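Local coordinates for putative laminarinase (Phanerochaete chrysosporium, PDB 2W39), which probably hydrolyses beta-glucans such as laminarin and lichenin, as a secreted family 16 glycoside hydrolase of a white-rot fungus, at residues 49-54 and 288-293; 90-95 and 177-182; 194-199 and 229-234. One frame throughout, in Å; residues are numbered along the deposited sequence.

How the interactions relate
All three contacts are partly buried, but their chemistry differs. Interactions 1 and 3 are antiparallel strand pairs in one large sheet, on opposite sides of the chain's centre, with their centres about 28 Å apart. Each is held by four backbone hydrogen bonds, turns one apolar face toward the second sheet and keeps a more mixed, less buried face on the other side. Interaction 2 joins a loop to a short helix instead, and side-chain amides do most of the bonding there. It touches interaction 1 directly: Arg90 forms a salt bridge with Asp290, and His91 stacks on Tyr288. Interaction 3 touches neither of the others.

Interaction 1 (49-54 and 288-293); sequences GDTLIL and YWDIAS
The carbonyl oxygen of Leu52 is gripped twice by the strand opposite: Ile291 N donates to Leu52 O at 2.8 Å with an almost straight bond (169°), and the CA-H of Asp290 adds a weaker contact. Leu54 O repeats the scheme with Trp289 N and the CA-H of Tyr288, while the reverse bonds, Leu52 N to Ile291 O and Leu54 N to Trp289 O, complete an antiparallel pairing. Ile53 and Asp290 form the non-hydrogen-bonded pair between them. There Ile53 CD1 packs 3.6 Å from Asp290 CB, the two side chains crossing obliquely. Chi1 of Asp290 (176°) sets CG anti to the backbone N, on the side of Thr51, whose CG2 packs 3.7 Å from Asp290 OD1. A water links the two residues, donating a hydrogen bond to Asp290 OD2 (2.8 Å) and hydrogen-bonded also to Thr51 OG1 (2.9 Å). An acid suits this semi-exposed face because Arg90 forms a salt bridge with OD1. Leucine and isoleucine suit the buried face, where Leu52 and Leu54 meet Ile74 of strand 69-76. Strand 288-297 thus lies between strands 51-55 and 83-89, with Trp289 NE1 bonded to Asn250 O of the second sheet.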
loop_
_atom_site.group_PDB
_atom_site.type_symbol
_atom_site.label_atom_id
_atom_site.label_comp_id
_atom_site.label_asym_id
_atom_site.label_seq_id
_atom_site.Cartn_x
_atom_site.Cartn_y
_atom_site.Cartn_z
ATOM N N GLY A 49 15.913 8.629 13.274
ATOM C CA GLY A 49 17.059 8.038 12.567
ATOM C C GLY A 49 16.651 7.726 11.134
ATOM O O GLY A 49 16.032 8.563 10.480
ATOM N N ASP A 50 16.947 6.516 10.671
ATOM C CA ASP A 50 16.548 6.094 9.323
ATOM C C ASP A 50 15.384 5.095 9.353
ATOM O O ASP A 50 15.305 4.197 8.513
ATOM C CB ASP A 50 17.749 5.551 8.519
ATOM C CG ASP A 50 18.292 4.249 9.067
ATOM O OD1 ASP A 50 18.013 3.900 10.233
ATOM O OD2 ASP A 50 19.014 3.564 8.311
ATOM N N THR A 51 14.484 5.269 10.315
ATOM C CA THR A 51 13.370 4.352 10.516
ATOM C C THR A 51 12.058 5.084 10.759
ATOM O O THR A 51 11.982 6.013 11.576
ATOM C CB THR A 51 13.660 3.435 11.722
ATOM O OG1 THR A 51 14.797 2.620 11.420
ATOM C CG2 THR A 51 12.481 2.518 12.006
ATOM N N LEU A 52 11.024 4.625 10.053
ATOM C CA LEU A 52 9.647 4.953 10.373
ATOM C C LEU A 52 8.943 3.648 10.696
ATOM O O LEU A 52 8.912 2.733 9.856
ATOM C CB LEU A 52 8.959 5.633 9.198
ATOM C CG LEU A 52 7.469 5.921 9.365
ATOM C CD1 LEU A 52 7.228 7.055 10.322
ATOM C CD2 LEU A 52 6.767 6.164 8.011
ATOM N N ILE A 53 8.387 3.565 11.900
ATOM C CA ILE A 53 7.519 2.450 12.267
ATOM C C ILE A 53 6.088 2.944 12.374
ATOM O O ILE A 53 5.817 3.985 13.004
ATOM C CB ILE A 53 7.915 1.846 13.642
ATOM C CG1 ILE A 53 9.382 1.420 13.704
ATOM C CG2 ILE A 53 6.946 0.731 14.080
ATOM C CD1 ILE A 53 9.725 0.408 12.702
ATOM N N LEU A 54 5.174 2.201 11.746
ATOM C CA LEU A 54 3.730 2.449 11.842
ATOM C C LEU A 54 3.146 1.124 12.281
ATOM O O LEU A 54 3.307 0.129 11.583
ATOM C CB LEU A 54 3.122 2.822 10.477
ATOM C CG LEU A 54 3.774 4.012 9.772
ATOM C CD1 LEU A 54 3.229 4.124 8.356
ATOM C CD2 LEU A 54 3.586 5.329 10.562
ATOM N N TYR A 288 3.338 -4.350 11.909
ATOM C CA TYR A 288 3.991 -3.054 11.752
ATOM C C TYR A 288 4.628 -2.898 10.385
ATOM O O TYR A 288 5.124 -3.865 9.789
ATOM C CB TYR A 288 5.052 -2.797 12.849
ATOM C CG TYR A 288 6.269 -3.698 12.841
ATOM C CD1 TYR A 288 7.447 -3.322 12.190
ATOM C CD2 TYR A 288 6.254 -4.916 13.526
ATOM C CE1 TYR A 288 8.579 -4.153 12.209
ATOM C CE2 TYR A 288 7.363 -5.743 13.533
ATOM C CZ TYR A 288 8.512 -5.359 12.872
ATOM O OH TYR A 288 9.618 -6.175 12.881
ATOM N N TRP A 289 4.598 -1.664 9.895
ATOM C CA TRP A 289 5.474 -1.225 8.823
ATOM C C TRP A 289 6.784 -0.769 9.438
ATOM O O TRP A 289 6.780 -0.075 10.455
ATOM C CB TRP A 289 4.863 -0.008 8.130
ATOM C CG TRP A 289 3.632 -0.234 7.298
ATOM C CD1 TRP A 289 2.333 -0.001 7.664
ATOM C CD2 TRP A 289 3.598 -0.667 5.938
ATOM N NE1 TRP A 289 1.483 -0.297 6.611
ATOM C CE2 TRP A 289 2.243 -0.685 5.536
ATOM C CE3 TRP A 289 4.588 -1.038 5.014
ATOM C CZ2 TRP A 289 1.852 -1.050 4.243
ATOM C CZ3 TRP A 289 4.190 -1.422 3.731
ATOM C CH2 TRP A 289 2.839 -1.425 3.362
ATOM N N ASP A 290 7.904 -1.113 8.796
ATOM C CA ASP A 290 9.214 -0.513 9.091
ATOM C C ASP A 290 9.708 -0.025 7.741
ATOM O O ASP A 290 9.988 -0.843 6.844
ATOM C CB ASP A 290 10.158 -1.548 9.730
ATOM C CG ASP A 290 11.565 -1.014 9.966
ATOM O OD1 ASP A 290 11.964 -0.013 9.357
ATOM O OD2 ASP A 290 12.302 -1.645 10.766
ATOM N N ILE A 291 9.740 1.294 7.581
ATOM C CA ILE A 291 10.049 1.926 6.305
ATOM C C ILE A 291 11.364 2.687 6.444
ATOM O O ILE A 291 11.535 3.496 7.373
ATOM C CB ILE A 291 8.886 2.837 5.884
ATOM C CG1 ILE A 291 7.673 1.953 5.534
ATOM C CG2 ILE A 291 9.282 3.724 4.700
ATOM C CD1 ILE A 291 6.336 2.680 5.502
ATOM N N ALA A 292 12.303 2.387 5.550
ATOM C CA ALA A 292 13.606 3.047 5.528
ATOM C C ALA A 292 13.537 4.414 4.846
ATOM O O ALA A 292 14.215 5.363 5.278
ATOM C CB ALA A 292 14.644 2.149 4.828
ATOM N N SER A 293 12.745 4.518 3.775
ATOM C CA SER A 293 12.582 5.786 3.073
ATOM C C SER A 293 11.408 5.686 2.124
ATOM O O SER A 293 11.048 4.588 1.648
ATOM C CB SER A 293 13.839 6.159 2.273
ATOM O OG SER A 293 14.140 5.175 1.305
HETATM O O HOH W 1 14.591 -0.250 11.525
#

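Interaction 2 (90-95 and 177-182); sequences RHMPQG and PSFNAN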
loop_
_atom_site.group_PDB
_atom_site.type_symbol
_atom_site.label_atom_id
_atom_site.label_comp_id
_atom_site.label_asym_id
_atom_site.label_seq_id
_atom_site.Cartn_x
_atom_site.Cartn_y
_atom_site.Cartn_z
ATOM N N ARG A 90 11.373 -2.316 4.960
ATOM C CA ARG A 90 12.027 -3.407 5.689
ATOM C C ARG A 90 11.017 -4.468 6.142
ATOM O O ARG A 90 11.361 -5.645 6.232
ATOM C CB ARG A 90 12.791 -2.874 6.908
ATOM C CG ARG A 90 13.851 -1.841 6.547
ATOM C CD ARG A 90 14.734 -1.553 7.767
ATOM N NE ARG A 90 15.690 -0.465 7.548
ATOM C CZ ARG A 90 15.538 0.784 7.973
ATOM N NH1 ARG A 90 14.444 1.168 8.614
ATOM N NH2 ARG A 90 16.498 1.670 7.738
ATOM N N HIS A 91 9.797 -4.043 6.482
ATOM C CA HIS A 91 8.800 -4.914 7.099
ATOM C C HIS A 91 7.428 -4.332 6.787
ATOM O O HIS A 91 7.257 -3.110 6.786
ATOM C CB HIS A 91 9.020 -4.941 8.618
ATOM C CG HIS A 91 8.316 -6.049 9.346
ATOM N ND1 HIS A 91 7.017 -5.941 9.806
ATOM C CD2 HIS A 91 8.757 -7.267 9.744
ATOM C CE1 HIS A 91 6.696 -7.049 10.458
ATOM N NE2 HIS A 91 7.731 -7.870 10.428
ATOM N N MET A 92 6.458 -5.200 6.520
ATOM C CA MET A 92 5.063 -4.775 6.404
ATOM C C MET A 92 4.227 -5.531 7.431
ATOM O O MET A 92 4.636 -6.580 7.938
ATOM C CB MET A 92 4.502 -5.019 4.999
ATOM C CG MET A 92 4.237 -6.484 4.662
ATOM S SD MET A 92 3.294 -6.734 3.133
ATOM C CE MET A 92 4.500 -6.190 1.891
ATOM N N PRO A 93 3.049 -5.000 7.774
ATOM C CA PRO A 93 2.278 -5.712 8.787
ATOM C C PRO A 93 1.936 -7.132 8.394
ATOM O O PRO A 93 1.582 -7.421 7.242
ATOM C CB PRO A 93 1.006 -4.869 8.916
ATOM C CG PRO A 93 1.458 -3.455 8.544
ATOM C CD PRO A 93 2.459 -3.694 7.420
ATOM N N GLN A 94 1.961 -8.000 9.398
ATOM C CA GLN A 94 1.477 -9.371 9.238
ATOM C C GLN A 94 0.606 -9.758 10.424
ATOM O O GLN A 94 0.643 -9.122 11.473
ATOM C CB GLN A 94 2.627 -10.363 9.035
ATOM C CG GLN A 94 3.551 -10.470 10.230
ATOM C CD GLN A 94 4.598 -11.541 10.038
ATOM O OE1 GLN A 94 5.472 -11.434 9.179
ATOM N NE2 GLN A 94 4.517 -12.589 10.845
ATOM N N GLY A 95 -0.189 -10.798 10.204
ATOM C CA GLY A 95 -1.080 -11.357 11.208
ATOM C C GLY A 95 -2.467 -11.577 10.632
ATOM O O GLY A 95 -2.904 -10.882 9.710
ATOM N N PRO A 177 4.288 -12.543 5.487
ATOM C CA PRO A 177 5.375 -13.216 6.194
ATOM C C PRO A 177 6.568 -13.556 5.291
ATOM O O PRO A 177 7.718 -13.464 5.744
ATOM C CB PRO A 177 4.693 -14.488 6.720
ATOM C CG PRO A 177 3.269 -14.033 6.985
ATOM C CD PRO A 177 2.963 -13.119 5.806
ATOM N N SER A 178 6.321 -13.939 4.044
ATOM C CA SER A 178 7.427 -14.245 3.123
ATOM C C SER A 178 8.309 -13.001 2.897
ATOM O O SER A 178 9.537 -13.047 2.988
ATOM C CB SER A 178 6.856 -14.713 1.791
ATOM O OG SER A 178 7.883 -14.993 0.867
ATOM N N PHE A 179 7.677 -11.877 2.579
ATOM C CA PHE A 179 8.372 -10.597 2.422
ATOM C C PHE A 179 9.155 -10.249 3.683
ATOM O O PHE A 179 10.328 -9.859 3.622
ATOM C CB PHE A 179 7.290 -9.566 2.109
ATOM C CG PHE A 179 7.740 -8.120 2.055
ATOM C CD1 PHE A 179 8.019 -7.498 0.839
ATOM C CD2 PHE A 179 7.729 -7.340 3.210
ATOM C CE1 PHE A 179 8.322 -6.138 0.775
ATOM C CE2 PHE A 179 8.023 -5.960 3.154
ATOM C CZ PHE A 179 8.319 -5.376 1.947
ATOM N N ASN A 180 8.509 -10.387 4.838
ATOM C CA ASN A 180 9.162 -9.997 6.080
ATOM C C ASN A 180 10.382 -10.861 6.400
ATOM O O ASN A 180 11.422 -10.357 6.847
ATOM C CB ASN A 180 8.156 -10.009 7.225
ATOM C CG ASN A 180 7.161 -8.875 7.118
ATOM O OD1 ASN A 180 7.455 -7.846 6.493
ATOM N ND2 ASN A 180 5.987 -9.040 7.716
ATOM N N ALA A 181 10.253 -12.167 6.168
ATOM C CA ALA A 181 11.372 -13.086 6.412
ATOM C C ALA A 181 12.583 -12.757 5.540
ATOM O O ALA A 181 13.733 -13.021 5.919
ATOM C CB ALA A 181 10.907 -14.512 6.150
ATOM N N ASN A 182 12.311 -12.203 4.369
ATOM C CA ASN A 182 13.333 -11.843 3.399
ATOM C C ASN A 182 13.895 -10.432 3.608
ATOM O O ASN A 182 14.726 -9.987 2.815
ATOM C CB ASN A 182 12.754 -11.996 1.988
ATOM C CG ASN A 182 13.822 -12.179 0.938
ATOM O OD1 ASN A 182 14.762 -12.965 1.115
ATOM N ND2 ASN A 182 13.691 -11.462 -0.178
HETATM O O HOH W 2 11.494 -7.857 7.921
#
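The His91 ring is sandwiched between two flat groups. On one face lies the side-chain amide of Asn180, the two planes only 2° apart, with Asn180 CG 3.4 Å above the His91 ring and offset toward its rim; on the other face stacks the ring of Tyr288. The Phe179 ring carries Met92 CE squarely over one face, 3.6 Å from its centroid, while Asn180 OD1 and His91 C lie at its edge. This is a CH-pi contact as well as a Met-aromatic one, the sulfur standing farther off and oblique. The bend of the methionine chain at chi3 (68°) brings CE over the ring; an unbranched, flexible methionine suits this, since its terminal methyl can fold over the ring.

The Asn180 amide is held by three bonds. Asn180 OD1 accepts a hydrogen bond from Met92 N at 2.8 Å, in the carbonyl plane on a lone pair. Asn180 ND2 uses both hydrogens, one to Met92 O at 2.8 Å, the other to Gln94 OE1 at 2.9 Å in a nearly straight bond (178°). Asparagine suits the place because one short amide can serve both the N-H and the C=O of Met92, and these bonds fix its rotation. Gln94 extends beyond CG alongside it in the opposite direction, the two amides nearly coplanar, and Gln94 OE1 also lies 3.5 Å from Pro177 CA. A water donates to both Arg90 O and Asn180 O.

Helix 176-181 thereby packs on the loop that follows strand 83-89. Arg90 and His91 form a classic beta bulge opposite Asp290 of strand 288-297, where His91 ND1 is also bonded to Tyr288 O, and Phe179 reaches Phe200 of strand 195-202.

Interaction 3 (194-199 and 229-234); sequences SFIKVW and AFFPNT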
loop_
_atom_site.group_PDB
_atom_site.type_symbol
_atom_site.label_atom_id
_atom_site.label_comp_id
_atom_site.label_asym_id
_atom_site.label_seq_id
_atom_site.Cartn_x
_atom_site.Cartn_y
_atom_site.Cartn_z
ATOM N N SER A 194 0.476 8.239 -19.909
ATOM C CA SER A 194 0.343 7.083 -20.772
ATOM C C SER A 194 0.246 5.735 -20.079
ATOM O O SER A 194 -0.170 4.773 -20.698
ATOM C CB SER A 194 1.528 7.022 -21.739
ATOM O OG SER A 194 1.542 8.100 -22.666
ATOM N N PHE A 195 0.654 5.643 -18.819
ATOM C CA PHE A 195 0.661 4.364 -18.121
ATOM C C PHE A 195 0.897 4.562 -16.642
ATOM O O PHE A 195 1.355 5.622 -16.190
ATOM C CB PHE A 195 1.743 3.409 -18.679
ATOM C CG PHE A 195 3.160 3.916 -18.565
ATOM C CD1 PHE A 195 3.819 3.964 -17.330
ATOM C CD2 PHE A 195 3.857 4.314 -19.706
ATOM C CE1 PHE A 195 5.141 4.432 -17.232
ATOM C CE2 PHE A 195 5.175 4.774 -19.610
ATOM C CZ PHE A 195 5.800 4.829 -18.374
ATOM N N ILE A 196 0.591 3.500 -15.904
ATOM C CA ILE A 196 1.113 3.304 -14.549
ATOM C C ILE A 196 1.876 1.985 -14.542
ATOM O O ILE A 196 1.410 0.996 -15.104
ATOM C CB ILE A 196 -0.035 3.336 -13.512
ATOM C CG1 ILE A 196 -0.576 4.767 -13.391
ATOM C CG2 ILE A 196 0.446 2.816 -12.143
ATOM C CD1 ILE A 196 -1.881 4.905 -12.637
ATOM N N LYS A 197 3.055 2.008 -13.917
ATOM C CA LYS A 197 3.884 0.812 -13.740
ATOM C C LYS A 197 4.241 0.663 -12.274
ATOM O O LYS A 197 4.502 1.660 -11.588
ATOM C CB LYS A 197 5.187 0.911 -14.540
ATOM C CG LYS A 197 4.995 0.779 -16.047
ATOM C CD LYS A 197 6.275 1.040 -16.819
ATOM C CE LYS A 197 5.995 1.035 -18.321
ATOM N NZ LYS A 197 7.223 1.327 -19.114
ATOM N N VAL A 198 4.286 -0.579 -11.799
ATOM C CA VAL A 198 4.828 -0.880 -10.480
ATOM C C VAL A 198 5.921 -1.930 -10.652
ATOM O O VAL A 198 5.725 -2.921 -11.372
ATOM C CB VAL A 198 3.749 -1.417 -9.502
ATOM C CG1 VAL A 198 4.341 -1.757 -8.147
ATOM C CG2 VAL A 198 2.603 -0.427 -9.326
ATOM N N TRP A 199 7.042 -1.708 -9.966
ATOM C CA TRP A 199 8.097 -2.718 -9.876
ATOM C C TRP A 199 8.244 -3.140 -8.420
ATOM O O TRP A 199 8.264 -2.282 -7.520
ATOM C CB TRP A 199 9.455 -2.153 -10.282
ATOM C CG TRP A 199 9.652 -1.761 -11.707
ATOM C CD1 TRP A 199 10.314 -2.477 -12.666
ATOM C CD2 TRP A 199 9.250 -0.528 -12.325
ATOM N NE1 TRP A 199 10.334 -1.772 -13.852
ATOM C CE2 TRP A 199 9.688 -0.574 -13.669
ATOM C CE3 TRP A 199 8.573 0.616 -11.865
ATOM C CZ2 TRP A 199 9.483 0.488 -14.563
ATOM C CZ3 TRP A 199 8.366 1.661 -12.748
ATOM C CH2 TRP A 199 8.819 1.591 -14.081
ATOM N N ALA A 229 3.827 -4.861 -12.528
ATOM C CA ALA A 229 2.476 -4.568 -13.011
ATOM C C ALA A 229 2.567 -3.424 -14.003
ATOM O O ALA A 229 3.275 -2.449 -13.781
ATOM C CB ALA A 229 1.542 -4.175 -11.852
ATOM N N PHE A 230 1.829 -3.553 -15.102
ATOM C CA PHE A 230 1.768 -2.545 -16.167
ATOM C C PHE A 230 0.311 -2.282 -16.468
ATOM O O PHE A 230 -0.481 -3.205 -16.716
ATOM C CB PHE A 230 2.480 -3.113 -17.402
ATOM C CG PHE A 230 2.566 -2.185 -18.615
ATOM C CD1 PHE A 230 2.616 -2.749 -19.885
ATOM C CD2 PHE A 230 2.654 -0.795 -18.510
ATOM C CE1 PHE A 230 2.743 -1.965 -21.019
ATOM C CE2 PHE A 230 2.787 0.002 -19.643
ATOM C CZ PHE A 230 2.832 -0.598 -20.901
ATOM N N PHE A 231 -0.027 -1.001 -16.443
ATOM C CA PHE A 231 -1.363 -0.499 -16.754
ATOM C C PHE A 231 -1.208 0.494 -17.897
ATOM O O PHE A 231 -1.050 1.694 -17.681
ATOM C CB PHE A 231 -1.983 0.154 -15.524
ATOM C CG PHE A 231 -2.128 -0.786 -14.368
ATOM C CD1 PHE A 231 -1.226 -0.753 -13.296
ATOM C CD2 PHE A 231 -3.164 -1.724 -14.342
ATOM C CE1 PHE A 231 -1.376 -1.650 -12.228
ATOM C CE2 PHE A 231 -3.312 -2.612 -13.273
ATOM C CZ PHE A 231 -2.414 -2.566 -12.216
ATOM N N PRO A 232 -1.197 -0.006 -19.146
ATOM C CA PRO A 232 -1.024 0.880 -20.301
ATOM C C PRO A 232 -2.324 1.634 -20.594
ATOM O O PRO A 232 -3.375 1.368 -19.995
ATOM C CB PRO A 232 -0.714 -0.102 -21.427
ATOM C CG PRO A 232 -1.433 -1.332 -21.035
ATOM C CD PRO A 232 -1.292 -1.426 -19.530
ATOM N N ASN A 233 -2.255 2.560 -21.546
ATOM C CA ASN A 233 -3.428 3.336 -21.920
ATOM C C ASN A 233 -4.210 2.789 -23.105
ATOM O O ASN A 233 -5.121 3.451 -23.611
ATOM C CB ASN A 233 -3.059 4.814 -22.122
ATOM C CG ASN A 233 -2.197 5.059 -23.353
ATOM O OD1 ASN A 233 -1.756 4.121 -24.022
ATOM N ND2 ASN A 233 -1.950 6.331 -23.655
ATOM N N THR A 234 -3.900 1.562 -23.510
ATOM C CA THR A 234 -4.556 0.942 -24.660
ATOM C C THR A 234 -6.074 1.102 -24.641
ATOM O O THR A 234 -6.694 1.411 -25.670
ATOM C CB THR A 234 -4.207 -0.545 -24.664
ATOM O OG1 THR A 234 -2.789 -0.673 -24.537
ATOM C CG2 THR A 234 -4.669 -1.239 -25.936
#
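Lys197 runs from its strand alongside Phe230, pointing the same way. Beyond CB, Lys197 CG meets Phe230 CD2 at 3.7 Å. Lys197 CE, carried out by an extended chain, approaches Phe230 CE2 at 3.6 Å. The same CE sits over the centre of the Phe195 ring, 3.6 Å above its plane, and the chain ends with NZ near the rim of that ring. Lysine suits this partly exposed face because its methylenes can pack against both aromatic rings, over the Phe195 face and alongside Phe230. Phe195 CG, set between the backbone N and the carbonyl carbon (chi1 61°), starts its ring on the side where Lys197 CE lies over it. From the other strand, Phe230 CE2 reaches Phe195 CB at 3.7 Å, and Pro232 CD lies over the Phe230 ring. An alanine in place of Phe230 would probably open a gap beside Lys197 CG and CE and leave the lysine chain freer to turn.

Beneath these side chains the backbones pair through four hydrogen bonds. In the shortest, Phe231 N donates to Ile196 O at 2.8 Å, nearly along the C=O axis. Ile196, Val198, Ala229 and Phe231 turn to the buried face, where apolar types suit contact with Met130 and Leu132 of strand 129-133 and Val167 of strand 165-168. Two sheets packed face to face in this way form the beta-sandwich (jelly roll) characteristic of glycoside hydrolase family 16.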